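Local structure of glutathione S-transferase 2 (Onchocerca volvulus, 1TU7) at residues P51-Y54 and Q59-Q62; P16-L21 and D30-K35; E92-L97 and A126-L131. The protein conjugates glutathione to electrophilic compounds as a homodimeric pi-class transferase and appears to play a central role in detoxification in this parasitic nematode. All blocks are in the same frame, centred on the assembly; numbering follows the deposited sequence.

Contact 1: residues P51-Y54 and Q59-Q62; sequences PCLY and QIVQ. With GSH (glutathione), chain C.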
loop_
_atom_site.group_PDB
_atom_site.type_symbol
_atom_site.label_atom_id
_atom_site.label_comp_id
_atom_site.label_asym_id
_atom_site.label_seq_id
_atom_site.Cartn_x
_atom_site.Cartn_y
_atom_site.Cartn_z
ATOM N N PRO A 51 -3.138 -6.437 10.707
ATOM C CA PRO A 51 -3.898 -5.880 11.822
ATOM C C PRO A 51 -5.325 -5.533 11.512
ATOM O O PRO A 51 -5.699 -5.386 10.342
ATOM C CB PRO A 51 -3.112 -4.604 12.144
ATOM C CG PRO A 51 -2.526 -4.198 10.856
ATOM C CD PRO A 51 -2.143 -5.482 10.199
ATOM N N CYS A 52 -6.118 -5.467 12.572
ATOM C CA CYS A 52 -7.487 -4.951 12.536
ATOM C C CYS A 52 -7.697 -3.914 13.581
ATOM O O CYS A 52 -7.365 -4.161 14.731
ATOM C CB CYS A 52 -8.443 -6.108 12.770
ATOM S SG CYS A 52 -10.184 -5.686 12.710
ATOM N N LEU A 53 -8.257 -2.764 13.213
ATOM C CA LEU A 53 -8.700 -1.777 14.182
ATOM C C LEU A 53 -10.218 -1.828 14.281
ATOM O O LEU A 53 -10.914 -1.659 13.272
ATOM C CB LEU A 53 -8.265 -0.372 13.778
ATOM C CG LEU A 53 -8.742 0.712 14.744
ATOM C CD1 LEU A 53 -7.919 0.639 16.024
ATOM C CD2 LEU A 53 -8.654 2.056 13.997
ATOM N N TYR A 54 -10.701 -2.036 15.493
ATOM C CA TYR A 54 -12.086 -1.779 15.830
ATOM C C TYR A 54 -12.179 -0.366 16.369
ATOM O O TYR A 54 -11.537 -0.030 17.353
ATOM C CB TYR A 54 -12.556 -2.793 16.870
ATOM C CG TYR A 54 -12.400 -4.253 16.464
ATOM C CD1 TYR A 54 -11.231 -4.967 16.768
ATOM C CD2 TYR A 54 -13.428 -4.931 15.788
ATOM C CE1 TYR A 54 -11.091 -6.295 16.420
ATOM C CE2 TYR A 54 -13.281 -6.264 15.441
ATOM C CZ TYR A 54 -12.125 -6.941 15.774
ATOM O OH TYR A 54 -11.963 -8.288 15.466
ATOM N N GLN A 59 -15.133 -2.130 11.898
ATOM C CA GLN A 59 -14.057 -3.063 11.824
ATOM C C GLN A 59 -13.250 -2.780 10.560
ATOM O O GLN A 59 -13.726 -2.963 9.429
ATOM C CB GLN A 59 -14.579 -4.504 11.813
ATOM C CG GLN A 59 -13.461 -5.524 11.794
ATOM C CD GLN A 59 -13.861 -6.946 11.442
ATOM O OE1 GLN A 59 -14.863 -7.162 10.774
ATOM N NE2 GLN A 59 -13.023 -7.903 11.800
ATOM N N ILE A 60 -11.999 -2.330 10.763
ATOM C CA ILE A 60 -11.138 -1.888 9.680
ATOM C C ILE A 60 -9.873 -2.735 9.641
ATOM O O ILE A 60 -9.073 -2.710 10.578
ATOM C CB ILE A 60 -10.759 -0.415 9.874
ATOM C CG1 ILE A 60 -11.994 0.429 10.147
ATOM C CG2 ILE A 60 -10.021 0.070 8.633
ATOM C CD1 ILE A 60 -11.661 1.799 10.677
ATOM N N VAL A 61 -9.682 -3.504 8.581
ATOM C CA VAL A 61 -8.415 -4.143 8.318
ATOM C C VAL A 61 -7.643 -3.328 7.263
ATOM O O VAL A 61 -8.148 -2.308 6.782
ATOM C CB VAL A 61 -8.565 -5.644 7.928
ATOM C CG1 VAL A 61 -9.154 -6.425 9.076
ATOM C CG2 VAL A 61 -9.393 -5.846 6.656
ATOM N N GLN A 62 -6.410 -3.770 6.986
ATOM C CA GLN A 62 -5.439 -3.138 6.095
ATOM C C GLN A 62 -4.739 -2.004 6.812
ATOM O O GLN A 62 -5.297 -0.941 7.024
ATOM C CB GLN A 62 -6.035 -2.705 4.754
ATOM C CG GLN A 62 -6.418 -3.885 3.876
ATOM C CD GLN A 62 -5.263 -4.649 3.277
ATOM O OE1 GLN A 62 -5.459 -5.750 2.696
ATOM N NE2 GLN A 62 -4.095 -4.111 3.375
HETATM N N1 GSH C . -1.634 -5.530 3.278
HETATM C CA1 GSH C . -1.808 -6.035 4.586
HETATM C C1 GSH C . -1.855 -4.986 5.615
HETATM O O11 GSH C . -1.001 -3.970 5.390
HETATM O O12 GSH C . -2.509 -4.927 6.720
HETATM C CB1 GSH C . -1.086 -7.229 5.043
HETATM C CG1 GSH C . -1.627 -7.979 6.232
HETATM C CD1 GSH C . -0.774 -9.201 6.538
HETATM O OE1 GSH C . 0.159 -9.587 5.636
HETATM N N2 GSH C . -0.966 -9.812 7.676
HETATM C CA2 GSH C . -0.171 -10.957 8.126
HETATM C C2 GSH C . -1.086 -11.962 8.708
HETATM O O2 GSH C . -2.284 -11.578 9.275
HETATM C CB2 GSH C . 0.805 -10.543 9.223
HETATM S SG2 GSH C . 2.184 -9.587 8.556
HETATM N N3 GSH C . -0.754 -13.241 8.668
HETATM C CA3 GSH C . -1.658 -14.190 9.259
HETATM C C3 GSH C . -2.164 -15.156 8.238
HETATM O O31 GSH C . -2.301 -14.885 6.957
HETATM O O32 GSH C . -2.510 -16.428 8.715
HETATM O O HOH W 1 -4.788 -6.038 7.779
#
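Gln-59 lies alongside the ring of Tyr-54, and the two side chains point the same way. The amide and ring planes are nearly parallel, 12° apart. Gln-59 CG is 3.7 Å from Tyr-54 CE2. With CG anti to the backbone N (chi1 -178°), the chain of Gln-59 runs out extended beside the ring. The same CG touches Cys-52 SG at 3.4 Å, and this sulfur also sits over one face of the tyrosine ring, offset toward its rim. The amide end of Gln-59 is held by the backbone O of Gln-44. Lys-4 makes a cation-pi contact with Tyr-54. Residues 52-54 and 59-61 are the two arms of the antiparallel beta hairpin in the thioredoxin-like N-terminal domain. Leu-53 and Ile-60 form its hydrogen-bonded pair. Leu-53 N to Ile-60 O is 2.8 Å, and Ile-60 N to Leu-53 O is 2.8 Å. Their side chains leave on the other face of the sheet, against Ile-66 of helix 63-73. Toward the glutathione the strands part. Pro-51, which follows a cis peptide bond, places CD 3.5 Å from glutathione O12. One water bridges the gap there: it donates to Pro-51 O and to glutathione O12 (2.7 Å), and accepts from Gln-62 N (2.9 Å).

Contact 2: residues P16-L21 and D30-K35; sequences PIRLFL and DDRIAK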
loop_
_atom_site.group_PDB
_atom_site.type_symbol
_atom_site.label_atom_id
_atom_site.label_comp_id
_atom_site.label_asym_id
_atom_site.label_seq_id
_atom_site.Cartn_x
_atom_site.Cartn_y
_atom_site.Cartn_z
ATOM N N PRO A 16 3.417 0.883 13.551
ATOM C CA PRO A 16 3.173 2.303 13.252
ATOM C C PRO A 16 1.832 2.773 13.760
ATOM O O PRO A 16 1.701 3.952 14.135
ATOM C CB PRO A 16 3.283 2.388 11.751
ATOM C CG PRO A 16 4.195 1.264 11.424
ATOM C CD PRO A 16 3.788 0.126 12.333
ATOM N N ILE A 17 0.830 1.885 13.751
ATOM C CA ILE A 17 -0.496 2.229 14.288
ATOM C C ILE A 17 -0.434 2.385 15.806
ATOM O O ILE A 17 -0.965 3.329 16.376
ATOM C CB ILE A 17 -1.542 1.217 13.848
ATOM C CG1 ILE A 17 -1.648 1.143 12.304
ATOM C CG2 ILE A 17 -2.872 1.534 14.496
ATOM C CD1 ILE A 17 -2.183 -0.180 11.814
ATOM N N ARG A 18 0.191 1.439 16.483
ATOM C CA ARG A 18 0.391 1.567 17.924
ATOM C C ARG A 18 1.092 2.869 18.254
ATOM O O ARG A 18 0.711 3.568 19.178
ATOM C CB ARG A 18 1.210 0.397 18.435
ATOM C CG ARG A 18 0.505 -0.932 18.386
ATOM C CD ARG A 18 1.295 -2.023 18.970
ATOM N NE ARG A 18 0.699 -3.353 18.823
ATOM C CZ ARG A 18 1.308 -4.387 18.283
ATOM N NH1 ARG A 18 2.491 -4.274 17.736
ATOM N NH2 ARG A 18 0.689 -5.565 18.257
ATOM N N LEU A 19 2.120 3.221 17.494
ATOM C CA LEU A 19 2.876 4.437 17.756
ATOM C C LEU A 19 1.989 5.667 17.599
ATOM O O LEU A 19 2.077 6.587 18.396
ATOM C CB LEU A 19 4.103 4.530 16.852
ATOM C CG LEU A 19 5.208 3.513 17.143
ATOM C CD1 LEU A 19 6.165 3.322 15.981
ATOM C CD2 LEU A 19 5.980 3.924 18.409
ATOM N N PHE A 20 1.174 5.705 16.539
ATOM C CA PHE A 20 0.201 6.779 16.333
ATOM C C PHE A 20 -0.681 6.960 17.572
ATOM O O PHE A 20 -0.787 8.047 18.107
ATOM C CB PHE A 20 -0.619 6.480 15.070
ATOM C CG PHE A 20 -1.645 7.516 14.710
ATOM C CD1 PHE A 20 -1.570 8.134 13.472
ATOM C CD2 PHE A 20 -2.715 7.828 15.518
ATOM C CE1 PHE A 20 -2.510 9.058 13.075
ATOM C CE2 PHE A 20 -3.661 8.769 15.101
ATOM C CZ PHE A 20 -3.544 9.374 13.876
ATOM N N LEU A 21 -1.277 5.865 18.031
ATOM C CA LEU A 21 -2.239 5.888 19.119
ATOM C C LEU A 21 -1.536 6.311 20.405
ATOM O O LEU A 21 -2.036 7.136 21.143
ATOM C CB LEU A 21 -2.892 4.519 19.241
ATOM C CG LEU A 21 -3.768 4.086 18.081
ATOM C CD1 LEU A 21 -4.060 2.630 18.146
ATOM C CD2 LEU A 21 -5.086 4.870 18.072
ATOM N N ASP A 30 -4.714 -2.959 23.248
ATOM C CA ASP A 30 -3.652 -3.583 22.444
ATOM C C ASP A 30 -3.831 -5.080 22.509
ATOM O O ASP A 30 -3.374 -5.712 23.451
ATOM C CB ASP A 30 -2.266 -3.111 22.911
ATOM C CG ASP A 30 -1.197 -3.370 21.894
ATOM O OD1 ASP A 30 0.008 -3.361 22.254
ATOM O OD2 ASP A 30 -1.469 -3.550 20.696
ATOM N N ASP A 31 -4.618 -5.608 21.576
ATOM C CA ASP A 31 -5.053 -6.990 21.577
ATOM C C ASP A 31 -4.051 -7.835 20.806
ATOM O O ASP A 31 -4.112 -7.933 19.591
ATOM C CB ASP A 31 -6.465 -7.055 20.962
ATOM C CG ASP A 31 -7.035 -8.432 20.901
ATOM O OD1 ASP A 31 -7.865 -8.708 19.997
ATOM O OD2 ASP A 31 -6.744 -9.290 21.745
ATOM N N ARG A 32 -3.111 -8.408 21.545
ATOM C CA ARG A 32 -1.988 -9.137 20.979
ATOM C C ARG A 32 -2.282 -10.613 21.036
ATOM O O ARG A 32 -2.365 -11.181 22.154
ATOM C CB ARG A 32 -0.738 -8.820 21.772
ATOM C CG ARG A 32 -0.450 -7.352 21.792
ATOM C CD ARG A 32 0.656 -6.928 22.753
ATOM N NE ARG A 32 1.970 -7.154 22.167
ATOM C CZ ARG A 32 2.686 -6.235 21.522
ATOM N NH1 ARG A 32 2.212 -5.017 21.327
ATOM N NH2 ARG A 32 3.868 -6.558 21.050
ATOM N N ILE A 33 -2.446 -11.240 19.882
ATOM C CA ILE A 33 -2.836 -12.647 19.861
ATOM C C ILE A 33 -1.689 -13.573 19.477
ATOM O O ILE A 33 -0.840 -13.246 18.645
ATOM C CB ILE A 33 -4.005 -12.878 18.964
ATOM C CG1 ILE A 33 -3.598 -12.660 17.525
ATOM C CG2 ILE A 33 -5.223 -11.984 19.350
ATOM C CD1 ILE A 33 -4.382 -13.533 16.565
ATOM N N ALA A 34 -1.691 -14.752 20.096
ATOM C CA ALA A 34 -0.707 -15.793 19.822
ATOM C C ALA A 34 -0.955 -16.417 18.465
ATOM O O ALA A 34 -2.098 -16.520 18.021
ATOM C CB ALA A 34 -0.768 -16.860 20.907
ATOM N N LYS A 35 0.134 -16.804 17.815
ATOM C CA LYS A 35 0.101 -17.443 16.509
ATOM C C LYS A 35 -0.949 -18.543 16.444
ATOM O O LYS A 35 -1.739 -18.605 15.524
ATOM C CB LYS A 35 1.483 -18.034 16.192
HETATM O O HOH W 2 -2.148 -5.574 18.962
#
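Arg-18 reaches from helix 15-23 to Asp-30 on strand 29-33 and forms a salt bridge with it. The two elements belong to the beta-alpha-beta unit that opens the thioredoxin-like domain: strand 3-8, helix 15-23, strand 29-33. Arg-18 NE donates to Asp-30 OD2 at 2.9 Å. Asp-30 OD2 accepts on its syn lone pair, the side of the other oxygen, and the bond is moderately bent. The guanidinium and carboxylate planes are 69° apart, and the oxygen lies at the guanidinium edge, somewhat tilted from its plane. The chain of Arg-18 is extended from CG to NE, which carries the charged group across from the helix to the strand. Asp-30 takes a second arginine from its own strand. Arg-32 NH1 donates to Asp-30 OD1 at 2.9 Å, nearly in its own guanidinium plane but well out of the carboxylate plane. A bend at chi3 (81°) turns the end of Arg-32 back to this site and over Arg-18. The two guanidinium groups lie one over the other, with planes 30° apart. Arg-32 NH1 stands above the centre of the Arg-18 group, 3.2 Å from Arg-18 CZ. The carboxylate they share, met by both at their edges, probably offsets part of the like charge. Arg-18 NH1 bonds to Ile-10 O and forms a salt bridge with Glu-15, and Arg-18 NH2 bonds to Phe-8 O. Arg-32 NE is bonded to Ser-9 OG. A water in the plane of the Arg-18 guanidinium accepts from Arg-18 NH2 at 2.9 Å and lies 2.8 Å from Asp-30 OD2.

Contact 3: residues E92-L97 and A126-L131; sequences EGVRDL and AKFEKL. With GSH (glutathione), chain E.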
loop_
_atom_site.group_PDB
_atom_site.type_symbol
_atom_site.label_atom_id
_atom_site.label_comp_id
_atom_site.label_asym_id
_atom_site.label_seq_id
_atom_site.Cartn_x
_atom_site.Cartn_y
_atom_site.Cartn_z
ATOM N N GLU A 92 4.117 5.299 1.555
ATOM C CA GLU A 92 4.218 4.197 0.606
ATOM C C GLU A 92 5.670 3.827 0.324
ATOM O O GLU A 92 5.996 2.643 0.171
ATOM C CB GLU A 92 3.475 4.495 -0.690
ATOM C CG GLU A 92 1.957 4.509 -0.540
ATOM C CD GLU A 92 1.400 3.150 -0.183
ATOM O OE1 GLU A 92 0.947 2.996 0.956
ATOM O OE2 GLU A 92 1.541 2.238 -1.042
ATOM N N GLY A 93 6.543 4.823 0.230
ATOM C CA GLY A 93 7.959 4.520 0.114
ATOM C C GLY A 93 8.475 3.770 1.317
ATOM O O GLY A 93 9.268 2.865 1.193
ATOM N N VAL A 94 8.019 4.137 2.507
ATOM C CA VAL A 94 8.430 3.423 3.715
ATOM C C VAL A 94 7.976 1.985 3.648
ATOM O O VAL A 94 8.732 1.075 3.970
ATOM C CB VAL A 94 7.893 4.131 4.980
ATOM C CG1 VAL A 94 8.217 3.335 6.224
ATOM C CG2 VAL A 94 8.504 5.539 5.081
ATOM N N ARG A 95 6.745 1.786 3.192
ATOM C CA ARG A 95 6.211 0.423 3.072
ATOM C C ARG A 95 7.018 -0.396 2.080
ATOM O O ARG A 95 7.247 -1.600 2.311
ATOM C CB ARG A 95 4.744 0.471 2.693
ATOM C CG ARG A 95 3.894 0.976 3.812
ATOM C CD ARG A 95 2.512 1.343 3.399
ATOM N NE ARG A 95 1.718 0.167 3.109
ATOM C CZ ARG A 95 0.875 -0.422 3.977
ATOM N NH1 ARG A 95 0.718 0.030 5.213
ATOM N NH2 ARG A 95 0.199 -1.489 3.587
ATOM N N ASP A 96 7.496 0.214 1.013
ATOM C CA ASP A 96 8.343 -0.515 0.063
ATOM C C ASP A 96 9.643 -0.975 0.731
ATOM O O ASP A 96 10.110 -2.094 0.480
ATOM C CB ASP A 96 8.694 0.295 -1.155
ATOM C CG ASP A 96 7.610 0.357 -2.172
ATOM O OD1 ASP A 96 6.708 -0.490 -2.170
ATOM O OD2 ASP A 96 7.614 1.276 -2.982
ATOM N N LEU A 97 10.272 -0.119 1.543
ATOM C CA LEU A 97 11.468 -0.540 2.254
ATOM C C LEU A 97 11.101 -1.681 3.173
ATOM O O LEU A 97 11.856 -2.633 3.297
ATOM C CB LEU A 97 12.110 0.603 3.019
ATOM C CG LEU A 97 13.356 0.229 3.816
ATOM C CD1 LEU A 97 14.390 -0.441 2.941
ATOM C CD2 LEU A 97 13.922 1.472 4.489
ATOM N N ALA A 126 19.091 6.546 1.434
ATOM C CA ALA A 126 19.440 7.777 0.753
ATOM C C ALA A 126 18.235 8.425 0.109
ATOM O O ALA A 126 18.124 9.654 0.069
ATOM C CB ALA A 126 20.508 7.521 -0.282
ATOM N N LYS A 127 17.309 7.617 -0.402
ATOM C CA LYS A 127 16.116 8.156 -1.028
ATOM C C LYS A 127 15.300 8.925 0.007
ATOM O O LYS A 127 14.747 9.978 -0.276
ATOM C CB LYS A 127 15.268 7.024 -1.630
ATOM C CG LYS A 127 15.906 6.404 -2.840
ATOM C CD LYS A 127 15.284 5.046 -3.211
ATOM C CE LYS A 127 15.961 4.466 -4.448
ATOM N NZ LYS A 127 15.314 3.192 -4.888
ATOM N N PHE A 128 15.197 8.374 1.208
ATOM C CA PHE A 128 14.484 9.051 2.303
ATOM C C PHE A 128 15.181 10.308 2.830
ATOM O O PHE A 128 14.518 11.277 3.166
ATOM C CB PHE A 128 14.210 8.109 3.461
ATOM C CG PHE A 128 13.308 7.000 3.114
ATOM C CD1 PHE A 128 13.764 5.728 2.986
ATOM C CD2 PHE A 128 11.964 7.269 2.858
ATOM C CE1 PHE A 128 12.897 4.710 2.651
ATOM C CE2 PHE A 128 11.109 6.267 2.533
ATOM C CZ PHE A 128 11.589 4.994 2.410
ATOM N N GLU A 129 16.507 10.251 2.945
ATOM C CA GLU A 129 17.274 11.384 3.406
ATOM C C GLU A 129 17.032 12.559 2.445
ATOM O O GLU A 129 16.863 13.701 2.890
ATOM C CB GLU A 129 18.750 10.993 3.463
ATOM C CG GLU A 129 19.710 12.097 3.881
ATOM C CD GLU A 129 19.747 12.361 5.363
ATOM O OE1 GLU A 129 20.419 13.333 5.773
ATOM O OE2 GLU A 129 19.152 11.614 6.150
ATOM N N LYS A 130 17.021 12.276 1.153
ATOM C CA LYS A 130 16.781 13.269 0.120
ATOM C C LYS A 130 15.342 13.812 0.172
ATOM O O LYS A 130 15.117 15.012 0.078
ATOM C CB LYS A 130 17.133 12.732 -1.271
ATOM C CG LYS A 130 16.943 13.707 -2.431
ATOM C CD LYS A 130 17.573 13.157 -3.697
ATOM C CE LYS A 130 17.540 14.190 -4.828
ATOM N NZ LYS A 130 18.148 13.701 -6.098
ATOM N N LEU A 131 14.377 12.915 0.308
ATOM C CA LEU A 131 12.973 13.327 0.238
ATOM C C LEU A 131 12.589 14.091 1.483
ATOM O O LEU A 131 11.879 15.087 1.402
ATOM C CB LEU A 131 12.094 12.104 0.080
ATOM C CG LEU A 131 10.888 12.063 -0.837
ATOM C CD1 LEU A 131 9.799 11.095 -0.304
ATOM C CD2 LEU A 131 10.401 13.361 -1.419
HETATM N N1 GSH E . 5.142 0.707 -4.355
HETATM C CA1 GSH E . 5.421 1.036 -5.708
HETATM C C1 GSH E . 4.301 1.636 -6.394
HETATM O O11 GSH E . 4.284 2.542 -7.269
HETATM O O12 GSH E . 3.148 1.034 -6.115
HETATM C CB1 GSH E . 6.265 0.108 -6.527
HETATM C CG1 GSH E . 6.860 0.703 -7.810
HETATM C CD1 GSH E . 7.656 -0.329 -8.578
HETATM O OE1 GSH E . 7.905 -1.543 -8.016
HETATM N N2 GSH E . 8.090 0.023 -9.769
HETATM C CA2 GSH E . 8.773 -0.897 -10.666
HETATM C C2 GSH E . 9.970 -0.189 -11.184
HETATM O O2 GSH E . 9.897 1.153 -11.398
HETATM C CB2 GSH E . 7.907 -1.216 -11.867
HETATM S SG2 GSH E . 6.448 -2.182 -11.426
HETATM N N3 GSH E . 11.059 -0.859 -11.466
HETATM C CA3 GSH E . 12.158 -0.219 -12.178
HETATM C C3 GSH E . 13.384 -0.131 -11.307
HETATM O O31 GSH E . 14.620 0.242 -11.885
HETATM O O32 GSH E . 13.350 -0.381 -10.019
#
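Phe-128 carries this contact by pushing the far end of its ring against helix 92-97. Its CG is anti to the carbonyl carbon (chi1 -64°), and the ring reaches the backbone at Gly-93. Phe-128 CZ is 3.4 Å from Gly-93 O, which lies at the ring edge, near its plane. Gly-93 has no side chain, which is consistent with the ring edge coming right up to the backbone. Val-94 and Leu-97 complete the tight part. Val-94 CG2 packs on Phe-128 CE2 at 3.7 Å, the two side chains crossing at about a right angle. Leu-97 CD2 meets Phe-128 CE1 at 3.9 Å. All four residues are buried, and no hydrogen bond crosses between the segments. Leu-175 of helix 173-183 also touches Phe-128. Beyond this one ring the contact is loose. The local helix axes stay 11.3 Å apart and run nearly antiparallel, at 165°. Leu-131 points toward the other helix but packs on Tyr-86, Met-89 and Phe-90, earlier in helix 81-107. Lys-130 is exposed to solvent. Asp-96 does not touch Phe-128 and serves the dimer instead. Its OD1 and OD2 both accept from the glutathione amino nitrogen N1, each at 2.9 Å. That glutathione is also held by Ser-63 and Leu-50 of the second subunit. The arrangement is that of the all-helical C-terminal domain of cytosolic glutathione transferases, where helix 81-107 packs against helix 109-132 and lends an acidic residue to the glutathione site of the partner subunit.

Contacts 1 and 2 both lie in the N-terminal domain and reach the same sheet. Their centres are about 11 Å apart, and they touch where Pro-51 CG meets Ile-17 CD1 at 4.1 Å. Contact 3 lies in the C-terminal domain, with its centre about 25 Å from that of contact 1 and about 23 Å from that of contact 2. Glutathione lies at contacts 1 and 3, but not at contact 2. Contact 1 borders it directly through Pro-51 and Gln-62, whereas the side chain of Arg-18 in contact 2 stays about 10 Å away. From residues 92-97, Arg-95 binds the glutathione of its own subunit and Asp-96 that of the other. Contacts 1 and 3 both touch the second subunit.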